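Local structure of FACT-Spt16 (Cicer arietinum, 5CE6) at residues R32-A35 / F36-W40; A197-N200 / E201-T204; A209-L212 / T213-M217; I434-D438 / K439-V443. The protein is the SPT16 subunit of the histone chaperone FACT and probably binds histones H3 and H4 through its N-terminal, peptidase-like domain. All coordinates share one frame; numbering follows the deposited sequence.

Contact 1 of 4, residues R32-A35 / F36-W40; sequences RLKA and FYSHW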
loop_
_atom_site.group_PDB
_atom_site.type_symbol
_atom_site.label_atom_id
_atom_site.label_comp_id
_atom_site.label_asym_id
_atom_site.label_seq_id
_atom_site.Cartn_x
_atom_site.Cartn_y
_atom_site.Cartn_z
ATOM N N ARG A 32 2.707 -15.293 -14.088
ATOM C CA ARG A 32 2.147 -15.069 -12.765
ATOM C C ARG A 32 1.167 -16.162 -12.323
ATOM O O ARG A 32 1.137 -16.508 -11.140
ATOM C CB ARG A 32 1.559 -13.659 -12.667
ATOM C CG ARG A 32 2.662 -12.595 -12.637
ATOM C CD ARG A 32 2.137 -11.169 -12.594
ATOM N NE ARG A 32 3.233 -10.215 -12.771
ATOM C CZ ARG A 32 3.088 -8.897 -12.887
ATOM N NH1 ARG A 32 1.887 -8.346 -12.853
ATOM N NH2 ARG A 32 4.159 -8.128 -13.062
ATOM N N LEU A 33 0.408 -16.734 -13.264
ATOM C CA LEU A 33 -0.481 -17.845 -12.926
ATOM C C LEU A 33 0.351 -19.049 -12.477
ATOM O O LEU A 33 0.002 -19.750 -11.520
ATOM C CB LEU A 33 -1.394 -18.215 -14.107
ATOM C CG LEU A 33 -2.534 -19.206 -13.851
ATOM C CD1 LEU A 33 -3.474 -18.650 -12.802
ATOM C CD2 LEU A 33 -3.295 -19.507 -15.137
ATOM N N LYS A 34 1.465 -19.275 -13.166
ATOM C CA LYS A 34 2.385 -20.345 -12.801
ATOM C C LYS A 34 2.973 -20.099 -11.416
ATOM O O LYS A 34 3.011 -21.001 -10.576
ATOM C CB LYS A 34 3.505 -20.444 -13.837
ATOM C CG LYS A 34 4.265 -21.759 -13.829
ATOM C CD LYS A 34 4.446 -22.274 -15.252
ATOM C CE LYS A 34 4.768 -21.134 -16.213
ATOM N NZ LYS A 34 4.654 -21.545 -17.641
ATOM N N ALA A 35 3.418 -18.868 -11.187
ATOM C CA ALA A 35 3.983 -18.481 -9.897
ATOM C C ALA A 35 2.982 -18.724 -8.775
ATOM O O ALA A 35 3.330 -19.280 -7.734
ATOM C CB ALA A 35 4.415 -17.023 -9.917
ATOM N N PHE A 36 1.736 -18.315 -9.009
ATOM C CA PHE A 36 0.640 -18.530 -8.066
ATOM C C PHE A 36 0.416 -20.031 -7.791
ATOM O O PHE A 36 0.452 -20.461 -6.637
ATOM C CB PHE A 36 -0.637 -17.864 -8.621
ATOM C CG PHE A 36 -1.877 -18.097 -7.793
ATOM C CD1 PHE A 36 -1.812 -18.247 -6.416
ATOM C CD2 PHE A 36 -3.118 -18.168 -8.411
ATOM C CE1 PHE A 36 -2.961 -18.458 -5.667
ATOM C CE2 PHE A 36 -4.273 -18.374 -7.670
ATOM C CZ PHE A 36 -4.195 -18.520 -6.300
ATOM N N TYR A 37 0.174 -20.825 -8.833
ATOM C CA TYR A 37 -0.077 -22.254 -8.628
ATOM C C TYR A 37 1.101 -22.983 -7.968
ATOM O O TYR A 37 0.900 -23.882 -7.146
ATOM C CB TYR A 37 -0.487 -22.947 -9.934
ATOM C CG TYR A 37 -1.977 -22.928 -10.158
ATOM C CD1 TYR A 37 -2.644 -21.736 -10.400
ATOM C CD2 TYR A 37 -2.714 -24.097 -10.103
ATOM C CE1 TYR A 37 -4.017 -21.708 -10.594
ATOM C CE2 TYR A 37 -4.093 -24.086 -10.302
ATOM C CZ TYR A 37 -4.731 -22.884 -10.541
ATOM O OH TYR A 37 -6.093 -22.856 -10.737
ATOM N N SER A 38 2.319 -22.585 -8.320
ATOM C CA SER A 38 3.516 -23.157 -7.707
ATOM C C SER A 38 3.587 -22.855 -6.216
ATOM O O SER A 38 3.810 -23.753 -5.399
ATOM C CB SER A 38 4.770 -22.625 -8.399
ATOM O OG SER A 38 4.921 -23.216 -9.677
ATOM N N HIS A 39 3.386 -21.586 -5.875
ATOM C CA HIS A 39 3.493 -21.116 -4.494
ATOM C C HIS A 39 2.392 -21.764 -3.669
ATOM O O HIS A 39 2.624 -22.235 -2.548
ATOM C CB HIS A 39 3.377 -19.593 -4.456
ATOM C CG HIS A 39 3.800 -18.981 -3.158
ATOM N ND1 HIS A 39 2.992 -18.970 -2.041
ATOM C CD2 HIS A 39 4.938 -18.339 -2.803
ATOM C CE1 HIS A 39 3.618 -18.356 -1.052
ATOM N NE2 HIS A 39 4.804 -17.965 -1.489
ATOM N N TRP A 40 1.194 -21.799 -4.250
ATOM C CA TRP A 40 0.035 -22.416 -3.628
ATOM C C TRP A 40 0.365 -23.865 -3.285
ATOM O O TRP A 40 0.114 -24.325 -2.173
ATOM C CB TRP A 40 -1.152 -22.339 -4.597
ATOM C CG TRP A 40 -2.437 -22.895 -4.092
ATOM C CD1 TRP A 40 -2.725 -23.305 -2.822
ATOM C CD2 TRP A 40 -3.627 -23.108 -4.859
ATOM N NE1 TRP A 40 -4.021 -23.769 -2.756
ATOM C CE2 TRP A 40 -4.596 -23.655 -3.999
ATOM C CE3 TRP A 40 -3.961 -22.893 -6.202
ATOM C CZ2 TRP A 40 -5.884 -23.982 -4.426
ATOM C CZ3 TRP A 40 -5.242 -23.217 -6.629
ATOM C CH2 TRP A 40 -6.184 -23.759 -5.746
#
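L33 and Y37, one helical turn apart, carry the apolar side of this contact. Their side chains run side by side in the same direction, and L33 CD1 lies 3.8 Å from Y37 CE1. L33 places its CG anti to the backbone N (chi1 -170°), which bends the branched end toward the next turn; the same CD1 also stands 4.4 Å from F36 CD2, at the edge of that ring. Leucine suits the place because its CD1 methyl reaches both rings while the side chain packs on helix 110-117. W40 adds a contact from within its own turn, CZ3 lying 3.9 Å above one face of the Y37 ring near the rim. The phenol hydroxyl bonds to T90 O, so an alanine in place of Y37 would probably open a gap between L33 and W40 and leave that carbonyl without this donor.

The polar contacts follow the backbone. Amides of F36, Y37, S38 and H39 bond to the carbonyls four residues earlier, with Y37 N to L33 O at 2.9 Å and nearly straight (176°). K34 O is gripped twice: S38 N approaches at 2.8 Å, whereas S38 OG, at 3.1 Å, sits above the carbonyl plane. With F36 meeting F89 edge-to-face, this is an amphipathic alpha-helix covering the sheet of the N-terminal lobe.

Contact 2 of 4, residues A197-N200 / E201-T204; sequences AKSN and EEIT
S199 and N200 begin the first turn of helix 200-230, their carbonyls accepting from I203 N (3.0 Å) and T204 N (3.0 Å) in the i to i+4 pattern. The side chains of S199 and E202 close that turn reciprocally. S199 OG sits between its own N and carbonyl carbon (chi1 74°), where it faces the amides of the first turn and accepts from E202 N at 3.2 Å. E202 returns the favour: its extended chain brings OE1 to within 2.9 Å of S199 N, an almost straight bond (170°) that uses the anti lone pair. Glutamate has just the length to span the turn, and its OE2 goes on to Y309 OH. Were this glutamate a mere alanine, the S199 amide is likely to lose its acceptor and Y309 its carboxylate mate. K198 crosses E202 at about a right angle, K198 CG to E202 CB 3.7 Å, while K198 CB touches I203 CG1; the ammonium end makes a salt bridge with E385. T204 OG1 also bonds to N200 O, from the face of the carbonyl opposite to T204 N. Serine at the N-cap with glutamate three residues on is the classic capping box, here starting the long helix 200-230.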
loop_
_atom_site.group_PDB
_atom_site.type_symbol
_atom_site.label_atom_id
_atom_site.label_comp_id
_atom_site.label_asym_id
_atom_site.label_seq_id
_atom_site.Cartn_x
_atom_site.Cartn_y
_atom_site.Cartn_z
ATOM N N ALA A 197 7.857 -10.204 -3.118
ATOM C CA ALA A 197 9.050 -9.925 -3.913
ATOM C C ALA A 197 8.664 -9.517 -5.334
ATOM O O ALA A 197 8.083 -10.300 -6.082
ATOM C CB ALA A 197 9.983 -11.129 -3.936
ATOM N N LYS A 198 8.998 -8.282 -5.695
ATOM C CA LYS A 198 8.619 -7.734 -6.996
ATOM C C LYS A 198 9.576 -8.163 -8.107
ATOM O O LYS A 198 10.785 -8.338 -7.883
ATOM C CB LYS A 198 8.592 -6.201 -6.932
ATOM C CG LYS A 198 7.284 -5.587 -6.420
ATOM C CD LYS A 198 7.104 -5.796 -4.943
ATOM C CE LYS A 198 5.757 -5.237 -4.459
ATOM N NZ LYS A 198 5.436 -5.838 -3.149
ATOM N N SER A 199 9.030 -8.320 -9.310
ATOM C CA SER A 199 9.834 -8.548 -10.504
ATOM C C SER A 199 10.519 -7.252 -10.898
ATOM O O SER A 199 10.168 -6.189 -10.396
ATOM C CB SER A 199 8.946 -9.002 -11.654
ATOM O OG SER A 199 8.176 -7.928 -12.165
ATOM N N ASN A 200 11.494 -7.329 -11.798
ATOM C CA ASN A 200 12.159 -6.120 -12.275
ATOM C C ASN A 200 11.181 -5.118 -12.909
ATOM O O ASN A 200 11.327 -3.908 -12.743
ATOM C CB ASN A 200 13.277 -6.473 -13.257
ATOM C CG ASN A 200 14.515 -6.998 -12.559
ATOM O OD1 ASN A 200 14.808 -6.610 -11.430
ATOM N ND2 ASN A 200 15.250 -7.877 -13.229
ATOM N N GLU A 201 10.188 -5.622 -13.632
ATOM C CA GLU A 201 9.190 -4.750 -14.245
ATOM C C GLU A 201 8.421 -3.988 -13.168
ATOM O O GLU A 201 8.224 -2.776 -13.269
ATOM C CB GLU A 201 8.231 -5.559 -15.125
ATOM C CG GLU A 201 7.077 -4.747 -15.695
ATOM C CD GLU A 201 6.135 -5.590 -16.537
ATOM O OE1 GLU A 201 6.373 -6.806 -16.644
ATOM O OE2 GLU A 201 5.172 -5.031 -17.099
ATOM N N GLU A 202 8.022 -4.703 -12.124
ATOM C CA GLU A 202 7.233 -4.097 -11.055
ATOM C C GLU A 202 8.060 -3.061 -10.310
ATOM O O GLU A 202 7.556 -1.996 -9.946
ATOM C CB GLU A 202 6.715 -5.166 -10.089
ATOM C CG GLU A 202 5.759 -6.183 -10.712
ATOM C CD GLU A 202 5.294 -7.202 -9.697
ATOM O OE1 GLU A 202 6.130 -8.031 -9.287
ATOM O OE2 GLU A 202 4.110 -7.170 -9.281
ATOM N N ILE A 203 9.333 -3.367 -10.095
ATOM C CA ILE A 203 10.223 -2.421 -9.423
ATOM C C ILE A 203 10.363 -1.145 -10.249
ATOM O O ILE A 203 10.425 -0.043 -9.708
ATOM C CB ILE A 203 11.583 -3.059 -9.131
ATOM C CG1 ILE A 203 11.445 -4.027 -7.950
ATOM C CG2 ILE A 203 12.641 -2.004 -8.818
ATOM C CD1 ILE A 203 12.612 -4.992 -7.824
ATOM N N THR A 204 10.375 -1.289 -11.569
ATOM C CA THR A 204 10.443 -0.118 -12.429
ATOM C C THR A 204 9.218 0.779 -12.245
ATOM O O THR A 204 9.356 1.994 -12.115
ATOM C CB THR A 204 10.590 -0.519 -13.889
ATOM O OG1 THR A 204 11.899 -1.072 -14.071
ATOM C CG2 THR A 204 10.424 0.700 -14.812
#

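Contact 3 of 4, residues A209-L212 / T213-M217; sequences AAYL and TGSVM
T213 bonds back to A209 one turn of alpha-helix earlier, in the middle of the long helix 200-230, which packs against the sheet of the M24-type, pita-bread domain. Its N reaches A209 O at 2.9 Å in the carbonyl plane. The hydroxyl also comes near that oxygen, but OG1 is hydrogen-bonded with S311 OG and A304 N in the neighbouring strands 309-319 and 296-306, so a threonine suits this buried interface: it brings one polar atom to the sheet, and its side chain also packs on I313. G214 follows with a plain backbone bond, N to A210 O 2.8 Å, on the buried side where A210 itself meets V443.

S215 turns toward the more exposed flank. Its OG points back along the helix (chi1 -56°), anti to the carbonyl carbon, and donates to Y211 O at a short 2.6 Å. S215 N takes the same oxygen from the opposite face of the carbonyl, so two donors grip it. The hydroxyl also lies over one face of the Y211 ring, 3.5 Å from CE2, as the ring rises beside it.

V216 returns to the apolar side, where it also packs on helix 237-249. Its side chain and that of L212 cross obliquely, V216 CG2 standing 3.2 Å from L212 O and 3.8 Å from L212 CD1.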
loop_
_atom_site.group_PDB
_atom_site.type_symbol
_atom_site.label_atom_id
_atom_site.label_comp_id
_atom_site.label_asym_id
_atom_site.label_seq_id
_atom_site.Cartn_x
_atom_site.Cartn_y
_atom_site.Cartn_z
ATOM N N ALA A 209 6.698 5.665 -10.018
ATOM C CA ALA A 209 5.740 6.235 -9.076
ATOM C C ALA A 209 6.466 7.075 -8.034
ATOM O O ALA A 209 6.076 8.213 -7.765
ATOM C CB ALA A 209 4.944 5.137 -8.404
ATOM N N ALA A 210 7.524 6.510 -7.458
ATOM C CA ALA A 210 8.296 7.201 -6.425
ATOM C C ALA A 210 8.996 8.453 -6.936
ATOM O O ALA A 210 9.140 9.429 -6.194
ATOM C CB ALA A 210 9.306 6.253 -5.789
ATOM N N TYR A 211 9.472 8.415 -8.179
ATOM C CA TYR A 211 10.068 9.601 -8.788
ATOM C C TYR A 211 9.061 10.750 -8.843
ATOM O O TYR A 211 9.379 11.888 -8.486
ATOM C CB TYR A 211 10.595 9.298 -10.194
ATOM C CG TYR A 211 11.426 10.424 -10.774
ATOM C CD1 TYR A 211 12.783 10.524 -10.491
ATOM C CD2 TYR A 211 10.852 11.396 -11.588
ATOM C CE1 TYR A 211 13.552 11.554 -11.010
ATOM C CE2 TYR A 211 11.610 12.432 -12.112
ATOM C CZ TYR A 211 12.959 12.506 -11.816
ATOM O OH TYR A 211 13.722 13.529 -12.331
ATOM N N LEU A 212 7.843 10.450 -9.285
ATOM C CA LEU A 212 6.784 11.456 -9.331
ATOM C C LEU A 212 6.442 11.941 -7.927
ATOM O O LEU A 212 6.330 13.146 -7.685
ATOM C CB LEU A 212 5.537 10.885 -10.005
ATOM C CG LEU A 212 4.285 11.763 -9.963
ATOM C CD1 LEU A 212 4.571 13.104 -10.604
ATOM C CD2 LEU A 212 3.146 11.068 -10.682
ATOM N N THR A 213 6.277 10.995 -7.007
ATOM C CA THR A 213 5.991 11.318 -5.606
ATOM C C THR A 213 7.021 12.293 -5.039
ATOM O O THR A 213 6.675 13.322 -4.434
ATOM C CB THR A 213 5.969 10.037 -4.764
ATOM O OG1 THR A 213 4.846 9.236 -5.161
ATOM C CG2 THR A 213 5.858 10.344 -3.273
ATOM N N GLY A 214 8.293 11.972 -5.242
ATOM C CA GLY A 214 9.363 12.825 -4.762
ATOM C C GLY A 214 9.394 14.167 -5.466
ATOM O O GLY A 214 9.648 15.204 -4.834
ATOM N N SER A 215 9.135 14.151 -6.772
ATOM C CA SER A 215 9.140 15.375 -7.565
ATOM C C SER A 215 8.038 16.322 -7.105
ATOM O O SER A 215 8.231 17.542 -7.058
ATOM C CB SER A 215 8.953 15.067 -9.051
ATOM O OG SER A 215 9.935 14.166 -9.511
ATOM N N VAL A 216 6.881 15.754 -6.792
ATOM C CA VAL A 216 5.765 16.529 -6.275
ATOM C C VAL A 216 6.115 17.171 -4.926
ATOM O O VAL A 216 5.851 18.353 -4.707
ATOM C CB VAL A 216 4.489 15.667 -6.174
ATOM C CG1 VAL A 216 3.412 16.367 -5.363
ATOM C CG2 VAL A 216 3.986 15.326 -7.567
ATOM N N MET A 217 6.730 16.403 -4.031
ATOM C CA MET A 217 7.124 16.956 -2.732
ATOM C C MET A 217 8.149 18.067 -2.905
ATOM O O MET A 217 8.017 19.153 -2.334
ATOM C CB MET A 217 7.697 15.867 -1.816
ATOM C CG MET A 217 8.189 16.403 -0.472
ATOM S SD MET A 217 6.840 16.972 0.578
ATOM C CE MET A 217 6.207 15.420 1.174
#

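Contact 4 of 4, residues I434-D438 / K439-V443; sequences IINKD and KTDVV
N436 and D441 face each other near the turn of a beta hairpin, and the asparagine side chain can be traced from its root. CB lies 3.2 Å from K439 O, the oxygen that also accepts from N436 N. CG, held anti to the carbonyl carbon (chi1 -60°) and 3.9 Å from K439 O, leads on toward D441. ND2 ends 2.5 Å from D441 OD2, a separation too short to be read with confidence; the amide and carboxylate planes are 61° apart. The other carboxylate oxygen, OD1, forms a salt bridge with K439 NZ, whose modelled length is doubtfully short.

Beyond the turn the strands run antiparallel. I434 and D441 make a hydrogen-bonded pair, I434 N to D441 O 2.8 Å and D441 N to I434 O 2.9 Å, both in the carbonyl plane. I434 CG1 touches V443 CG1 at 3.8 Å, and both beta-branched residues pack on helix 200-230. I435 and T440 form the following non-hydrogen-bonded pair on the other face. There a water donates to N436 O and bonds to T440 OG1, which is also hydrogen-bonded to L343 O. The chemistry is thus divided: an apolar base packed on the helix, and a charged end where D441 probably offsets the charge of K439.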
loop_
_atom_site.group_PDB
_atom_site.type_symbol
_atom_site.label_atom_id
_atom_site.label_comp_id
_atom_site.label_asym_id
_atom_site.label_seq_id
_atom_site.Cartn_x
_atom_site.Cartn_y
_atom_site.Cartn_z
ATOM N N ILE A 434 13.694 0.179 -2.070
ATOM C CA ILE A 434 13.686 -1.069 -2.829
ATOM C C ILE A 434 14.823 -1.926 -2.313
ATOM O O ILE A 434 15.947 -1.456 -2.202
ATOM C CB ILE A 434 13.931 -0.826 -4.331
ATOM C CG1 ILE A 434 12.997 0.263 -4.857
ATOM C CG2 ILE A 434 13.777 -2.134 -5.123
ATOM C CD1 ILE A 434 11.625 -0.205 -5.126
ATOM N N ILE A 435 14.536 -3.180 -1.972
ATOM C CA ILE A 435 15.590 -4.055 -1.467
ATOM C C ILE A 435 16.211 -4.792 -2.630
ATOM O O ILE A 435 15.593 -5.676 -3.207
ATOM C CB ILE A 435 15.078 -5.118 -0.473
ATOM C CG1 ILE A 435 14.261 -4.465 0.651
ATOM C CG2 ILE A 435 16.263 -5.939 0.077
ATOM C CD1 ILE A 435 14.975 -3.328 1.391
ATOM N N ASN A 436 17.432 -4.422 -2.983
ATOM C CA ASN A 436 18.159 -5.208 -3.971
ATOM C C ASN A 436 19.150 -6.110 -3.252
ATOM O O ASN A 436 19.377 -5.959 -2.050
ATOM C CB ASN A 436 18.854 -4.304 -4.990
ATOM C CG ASN A 436 17.874 -3.421 -5.750
ATOM O OD1 ASN A 436 16.932 -3.908 -6.363
ATOM N ND2 ASN A 436 18.088 -2.110 -5.691
ATOM N N LYS A 437 19.746 -7.044 -3.987
ATOM C CA LYS A 437 20.663 -8.006 -3.388
ATOM C C LYS A 437 21.858 -7.322 -2.733
ATOM O O LYS A 437 22.280 -7.694 -1.634
ATOM C CB LYS A 437 21.143 -8.997 -4.451
ATOM C CG LYS A 437 22.155 -10.001 -3.952
ATOM C CD LYS A 437 22.020 -11.314 -4.709
ATOM C CE LYS A 437 23.350 -11.750 -5.276
ATOM N NZ LYS A 437 24.413 -11.633 -4.243
ATOM N N ASP A 438 22.376 -6.295 -3.399
ATOM C CA ASP A 438 23.633 -5.677 -3.011
ATOM C C ASP A 438 23.497 -4.297 -2.369
ATOM O O ASP A 438 24.452 -3.783 -1.786
ATOM C CB ASP A 438 24.532 -5.572 -4.242
ATOM C CG ASP A 438 23.832 -4.906 -5.412
ATOM O OD1 ASP A 438 22.591 -5.037 -5.526
ATOM O OD2 ASP A 438 24.527 -4.249 -6.216
ATOM N N LYS A 439 22.321 -3.687 -2.485
ATOM C CA LYS A 439 22.101 -2.369 -1.904
ATOM C C LYS A 439 20.620 -2.084 -1.732
ATOM O O LYS A 439 19.774 -2.682 -2.392
ATOM C CB LYS A 439 22.741 -1.272 -2.761
ATOM C CG LYS A 439 21.987 -0.972 -4.050
ATOM C CD LYS A 439 22.734 0.041 -4.908
ATOM C CE LYS A 439 22.260 0.007 -6.357
ATOM N NZ LYS A 439 20.884 0.538 -6.553
ATOM N N THR A 440 20.325 -1.160 -0.832
ATOM C CA THR A 440 18.958 -0.750 -0.590
ATOM C C THR A 440 18.776 0.639 -1.178
ATOM O O THR A 440 19.479 1.571 -0.795
ATOM C CB THR A 440 18.671 -0.776 0.907
ATOM O OG1 THR A 440 18.667 -2.142 1.351
ATOM C CG2 THR A 440 17.316 -0.123 1.222
ATOM N N ASP A 441 17.848 0.762 -2.124
ATOM C CA ASP A 441 17.646 2.002 -2.870
ATOM C C ASP A 441 16.535 2.830 -2.255
ATOM O O ASP A 441 15.404 2.368 -2.169
ATOM C CB ASP A 441 17.271 1.704 -4.324
ATOM C CG ASP A 441 18.368 0.997 -5.077
ATOM O OD1 ASP A 441 19.537 1.093 -4.650
ATOM O OD2 ASP A 441 18.062 0.349 -6.103
ATOM N N VAL A 442 16.845 4.054 -1.836
ATOM C CA VAL A 442 15.791 4.950 -1.355
ATOM C C VAL A 442 15.325 5.724 -2.578
ATOM O O VAL A 442 16.015 6.623 -3.041
ATOM C CB VAL A 442 16.291 5.923 -0.292
ATOM C CG1 VAL A 442 15.144 6.843 0.161
ATOM C CG2 VAL A 442 16.833 5.160 0.908
ATOM N N VAL A 443 14.169 5.358 -3.120
ATOM C CA VAL A 443 13.766 5.877 -4.428
ATOM C C VAL A 443 12.951 7.170 -4.332
ATOM O O VAL A 443 12.554 7.738 -5.348
ATOM C CB VAL A 443 13.049 4.814 -5.303
ATOM C CG1 VAL A 443 14.040 3.762 -5.772
ATOM C CG2 VAL A 443 11.895 4.164 -4.554
HETATM O O HOH W 1 19.893 -4.376 0.373
#

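How the contacts relate
All four contacts are local and follow one another along the chain, so none nests within or crosses another. Contact 1 lies within helix 26-42 of the N-terminal lobe. Contact 2 caps the start of helix 200-230 and touches contact 1 through R32 NH2, 3.4 Å from E202 CG, a packing contact between the first lobe and the helix that leads into the second. Contact 3 lies further along the same helix, its centre about 18 Å from that of contact 2. Contact 4 closes the hairpin between strands 424-435 and 440-442, and it meets both stations on the helix: I434 CG2 is 3.9 Å from I203 CG2, and V443 CG2 3.5 Å from A210 CB. Contacts 1 and 3 remain about 14 Å apart at their nearest atoms.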